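Local structure of immunoreactive 84kD antigen PG93 (Porphyromonas gingivalis, 5M11) at residues Gly479-Asn484 and Leu498-Arg503; Gln168-Lys173 and Trp184-Leu189. The protein belongs to the type IX secretion system of Porphyromonas gingivalis as PorZ, an essential cell-surface component that binds calcium and zinc ions. All coordinates share one frame; numbering follows the deposited sequence.

Contact 1: Gly479-Asn484 and Leu498-Arg503; sequences GDKWVN and LIFNDR. With CA (calcium ion), chain B.
Strands 481-484 and 498-501 run antiparallel at 154°, with their axes 4.7 Å apart; K481 with F500 and V483 with L498 form hydrogen-bonded pairs, and W482 with I499 the non-hydrogen-bonded pair between them. On the face carrying K481, V483, L498 and F500, F500 CG lies in the crowded position between the backbone N and the carbonyl carbon (chi1 66°), which brings the end of the ring toward strand 481-484. K481 CB sits over one face of that ring, offset toward the rim and 3.9 Å from its centroid in a CH-pi contact, while V483 CG2 meets the edge in the ring plane. The lysine chain, bent at chi2 and chi4, passes on along the ring with CD beside CE1, and its NZ is gripped twice. NZ meets D502 OD1 from above the carboxylate plane, in a salt bridge of 2.8 Å, and gives a hydrogen bond to G479 O at 2.9 Å, in the carbonyl plane. W436 adds a cation-pi partner. On the other face W482 and I499 lie side by side, and I499 CG1 stands 3.6 Å from the centroid of the five-membered indole ring, over its face. Where strand 498-501 finishes, N501 ND2 donates to the anti lone pair of D480 OD1 at 3.0 Å, with amide and carboxylate planes 77° apart; N501 OD1 meanwhile accepts from R503 N at 3.1 Å, closing an Asx turn. D502 lies within that turn, and its backbone O binds calcium at 2.4 Å, in a site completed by T505, T508, D511 and D512. The ammonium of the buried K481 would be expected to favour the ionised D502 carboxylate. Salt bridge and Asx turn are consistent with a second shell that steadies this calcium-binding residue.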
# COMPACT_ATOMS: atom_id res chain seq x y z
N GLY A 479 -5.25 11.93 -32.92
CA GLY A 479 -3.88 12.41 -32.75
C GLY A 479 -3.66 13.54 -31.76
O GLY A 479 -2.51 13.86 -31.46
N ASP A 480 -4.75 14.16 -31.27
CA ASP A 480 -4.69 15.24 -30.28
C ASP A 480 -4.02 14.73 -29.01
O ASP A 480 -4.22 13.57 -28.62
CB ASP A 480 -6.11 15.75 -29.95
CG ASP A 480 -6.77 16.59 -31.03
OD1 ASP A 480 -6.40 16.44 -32.22
OD2 ASP A 480 -7.69 17.37 -30.68
N LYS A 481 -3.20 15.58 -28.38
CA LYS A 481 -2.49 15.19 -27.16
C LYS A 481 -2.92 16.10 -26.05
O LYS A 481 -2.83 17.32 -26.19
CB LYS A 481 -0.96 15.21 -27.37
CG LYS A 481 -0.49 14.15 -28.37
CD LYS A 481 0.72 14.60 -29.15
CE LYS A 481 1.10 13.59 -30.21
NZ LYS A 481 0.37 13.80 -31.49
N TRP A 482 -3.44 15.52 -24.96
CA TRP A 482 -3.89 16.25 -23.77
C TRP A 482 -2.88 16.05 -22.68
O TRP A 482 -2.53 14.90 -22.39
CB TRP A 482 -5.29 15.81 -23.29
CG TRP A 482 -6.42 16.08 -24.25
CD1 TRP A 482 -6.45 15.80 -25.58
CD2 TRP A 482 -7.73 16.59 -23.93
NE1 TRP A 482 -7.66 16.18 -26.12
CE2 TRP A 482 -8.48 16.63 -25.13
CE3 TRP A 482 -8.34 17.03 -22.74
CZ2 TRP A 482 -9.79 17.10 -25.18
CZ3 TRP A 482 -9.64 17.50 -22.79
CH2 TRP A 482 -10.35 17.54 -24.01
N VAL A 483 -2.36 17.14 -22.12
CA VAL A 483 -1.40 17.08 -21.01
C VAL A 483 -1.90 18.01 -19.91
O VAL A 483 -2.12 19.18 -20.19
CB VAL A 483 0.09 17.40 -21.39
CG1 VAL A 483 1.04 16.78 -20.39
CG2 VAL A 483 0.45 16.93 -22.79
N ASN A 484 -2.08 17.49 -18.67
CA ASN A 484 -2.48 18.30 -17.50
C ASN A 484 -1.28 19.06 -16.92
O ASN A 484 -0.15 18.62 -17.08
CB ASN A 484 -3.19 17.47 -16.40
CG ASN A 484 -2.48 16.23 -15.87
OD1 ASN A 484 -2.29 15.23 -16.57
ND2 ASN A 484 -2.26 16.20 -14.58
N LEU A 498 -3.23 21.35 -21.61
CA LEU A 498 -2.79 21.72 -22.94
C LEU A 498 -3.17 20.60 -23.94
O LEU A 498 -2.77 19.43 -23.77
CB LEU A 498 -1.28 22.04 -22.98
CG LEU A 498 -0.60 22.01 -24.35
CD1 LEU A 498 -0.81 23.31 -25.12
CD2 LEU A 498 0.85 21.71 -24.21
N ILE A 499 -3.96 20.96 -24.95
CA ILE A 499 -4.34 20.06 -26.04
C ILE A 499 -3.53 20.53 -27.24
O ILE A 499 -3.49 21.73 -27.49
CB ILE A 499 -5.88 20.06 -26.32
CG1 ILE A 499 -6.71 19.85 -25.04
CG2 ILE A 499 -6.29 19.07 -27.43
CD1 ILE A 499 -7.36 21.10 -24.55
N PHE A 500 -2.84 19.61 -27.94
CA PHE A 500 -2.07 19.99 -29.12
C PHE A 500 -1.93 18.86 -30.13
O PHE A 500 -1.96 17.68 -29.75
CB PHE A 500 -0.69 20.52 -28.73
CG PHE A 500 0.22 19.51 -28.11
CD1 PHE A 500 1.19 18.86 -28.88
CD2 PHE A 500 0.15 19.22 -26.76
CE1 PHE A 500 2.04 17.91 -28.30
CE2 PHE A 500 0.99 18.27 -26.19
CZ PHE A 500 1.93 17.62 -26.97
N ASN A 501 -1.76 19.22 -31.43
CA ASN A 501 -1.56 18.29 -32.53
C ASN A 501 -0.40 18.76 -33.40
O ASN A 501 -0.48 19.79 -34.05
CB ASN A 501 -2.83 18.12 -33.36
CG ASN A 501 -2.87 16.81 -34.11
OD1 ASN A 501 -2.06 16.55 -35.01
ND2 ASN A 501 -3.82 15.96 -33.75
N ASP A 502 0.68 17.98 -33.37
CA ASP A 502 1.94 18.17 -34.09
C ASP A 502 1.77 18.16 -35.63
O ASP A 502 2.68 18.59 -36.34
CB ASP A 502 2.91 17.05 -33.69
CG ASP A 502 2.43 15.68 -34.11
OD1 ASP A 502 1.31 15.27 -33.68
OD2 ASP A 502 3.16 15.02 -34.90
N ARG A 503 0.62 17.63 -36.12
CA ARG A 503 0.20 17.50 -37.53
C ARG A 503 1.24 16.72 -38.37
O ARG A 503 1.60 17.13 -39.49
CB ARG A 503 -0.12 18.90 -38.17
CG ARG A 503 -1.26 19.69 -37.50
CD ARG A 503 -2.60 18.98 -37.61
NE ARG A 503 -3.72 19.84 -37.23
CZ ARG A 503 -4.82 19.42 -36.60
NH1 ARG A 503 -4.94 18.15 -36.25
NH2 ARG A 503 -5.79 20.27 -36.31
CA CA B . 4.25 20.26 -37.02

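Contact 2: Gln168-Lys173 and Trp184-Leu189; sequences QLFIGK and WTALSL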
# COMPACT_ATOMS: atom_id res chain seq x y z
N GLN A 168 15.19 7.89 34.15
CA GLN A 168 15.10 7.43 35.51
C GLN A 168 14.72 5.95 35.56
O GLN A 168 13.85 5.50 34.81
CB GLN A 168 14.06 8.25 36.26
CG GLN A 168 14.62 9.44 36.99
CD GLN A 168 13.54 10.17 37.75
OE1 GLN A 168 12.40 10.32 37.29
NE2 GLN A 168 13.89 10.68 38.92
N LEU A 169 15.32 5.21 36.47
CA LEU A 169 14.92 3.83 36.61
C LEU A 169 13.97 3.70 37.83
O LEU A 169 14.33 4.14 38.93
CB LEU A 169 16.15 2.92 36.73
CG LEU A 169 15.88 1.42 36.69
CD1 LEU A 169 15.29 1.00 35.36
CD2 LEU A 169 17.15 0.64 36.98
N PHE A 170 12.75 3.14 37.62
CA PHE A 170 11.78 2.93 38.70
C PHE A 170 11.55 1.46 38.94
O PHE A 170 11.57 0.68 37.99
CB PHE A 170 10.43 3.61 38.39
CG PHE A 170 10.51 5.09 38.19
CD1 PHE A 170 10.53 5.95 39.28
CD2 PHE A 170 10.59 5.64 36.91
CE1 PHE A 170 10.61 7.33 39.09
CE2 PHE A 170 10.67 7.02 36.73
CZ PHE A 170 10.67 7.86 37.81
N ILE A 171 11.35 1.07 40.23
CA ILE A 171 10.99 -0.30 40.64
C ILE A 171 9.62 -0.24 41.32
O ILE A 171 9.34 0.70 42.08
CB ILE A 171 12.05 -0.98 41.52
CG1 ILE A 171 11.76 -2.48 41.70
CG2 ILE A 171 12.27 -0.27 42.85
CD1 ILE A 171 13.03 -3.36 41.65
N GLY A 172 8.77 -1.21 41.02
CA GLY A 172 7.45 -1.25 41.63
C GLY A 172 6.94 -2.66 41.72
O GLY A 172 7.25 -3.47 40.84
N LYS A 173 6.14 -2.97 42.77
CA LYS A 173 5.57 -4.31 42.94
C LYS A 173 4.23 -4.36 42.29
O LYS A 173 3.36 -3.53 42.58
CB LYS A 173 5.48 -4.76 44.41
CG LYS A 173 6.83 -5.21 44.93
CD LYS A 173 6.77 -6.48 45.77
CE LYS A 173 8.15 -6.98 46.15
NZ LYS A 173 8.97 -5.96 46.86
N TRP A 184 5.74 3.54 42.88
CA TRP A 184 7.06 3.24 42.30
C TRP A 184 8.16 3.90 43.14
O TRP A 184 7.93 4.96 43.72
CB TRP A 184 7.16 3.73 40.86
CG TRP A 184 6.20 3.08 39.90
CD1 TRP A 184 4.93 3.50 39.60
CD2 TRP A 184 6.50 2.03 38.98
NE1 TRP A 184 4.40 2.71 38.61
CE2 TRP A 184 5.34 1.80 38.21
CE3 TRP A 184 7.62 1.21 38.78
CZ2 TRP A 184 5.27 0.78 37.26
CZ3 TRP A 184 7.55 0.21 37.82
CH2 TRP A 184 6.38 0.00 37.08
N THR A 185 9.35 3.29 43.15
CA THR A 185 10.55 3.77 43.84
C THR A 185 11.63 4.08 42.82
O THR A 185 12.06 3.16 42.09
CB THR A 185 11.06 2.72 44.85
OG1 THR A 185 9.96 2.12 45.55
CG2 THR A 185 12.11 3.28 45.82
N ALA A 186 12.08 5.35 42.77
CA ALA A 186 13.15 5.77 41.86
C ALA A 186 14.50 5.21 42.37
O ALA A 186 14.81 5.33 43.55
CB ALA A 186 13.19 7.28 41.75
N LEU A 187 15.26 4.56 41.48
CA LEU A 187 16.54 3.90 41.79
C LEU A 187 17.78 4.71 41.36
O LEU A 187 17.97 4.96 40.16
CB LEU A 187 16.60 2.54 41.09
CG LEU A 187 15.70 1.45 41.60
CD1 LEU A 187 15.79 0.22 40.68
CD2 LEU A 187 16.02 1.09 43.05
N SER A 188 18.65 5.05 42.33
CA SER A 188 19.91 5.75 42.08
C SER A 188 21.02 4.73 41.87
O SER A 188 21.44 4.06 42.82
CB SER A 188 20.26 6.70 43.22
OG SER A 188 19.70 7.97 42.96
N LEU A 189 21.44 4.55 40.61
CA LEU A 189 22.46 3.56 40.25
C LEU A 189 23.73 4.24 39.74
O LEU A 189 23.67 5.27 39.07
CB LEU A 189 21.90 2.59 39.18
CG LEU A 189 21.36 1.24 39.63
CD1 LEU A 189 20.52 1.31 40.92
CD2 LEU A 189 20.57 0.59 38.54
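L169 O is held by one strong hydrogen bond and one weaker contact: L187 N donates almost straight along the C=O axis at 2.7 Å (171° at the hydrogen), and A186 CA adds a CA-H...O contact at 3.6 Å. Further along, I171 and T185 form a hydrogen-bonded antiparallel pair, T185 N giving to I171 O at 2.8 Å and I171 N to T185 O at 2.9 Å. F170 and A186 form the non-hydrogen-bonded pair between these links. With its CG anti to the carbonyl carbon, F170 brings ring atom CE1 within 3.7 Å of A186 CB, while its own CB touches W184 CE3. That same CE3 lies 3.5 Å from G172 N, where the absence of a side chain lets the indole settle beside the backbone; W184 NE1 is held by L178 O in the connecting loop. On the face that carries L169, I171, T185 and L187, L187 CD1 meets L169 CD2, and its sister CD2 packs 4.0 Å from I171 CG2. L169 CD2 also touches L189 CD2 at 3.8 Å. Main-chain bonds thus fix the register of this outermost strand, while L169 and L189 join the hairpin to F208 of the next propeller blade through apolar contacts.

How the contacts relate
From the N terminus the chain reaches contact 2 first: strand 168-173 is followed by strand 185-187, ten residues separating the two segments, and the contact joins the third and outermost fourth strands of a blade in the N-terminal beta-propeller. Some 290 residues after contact 2 has closed, contact 1 opens. Its hairpin, with 13 residues between the segments, ties the second strand to the third in another four-stranded meander, 469-517. The two loops follow in series, neither nested nor crossed. They lie on opposite sides of the chain's centre, with centres 72 Å apart and nearest atoms about 52 Å apart, so the two hairpins do not touch and belong to separate sheets.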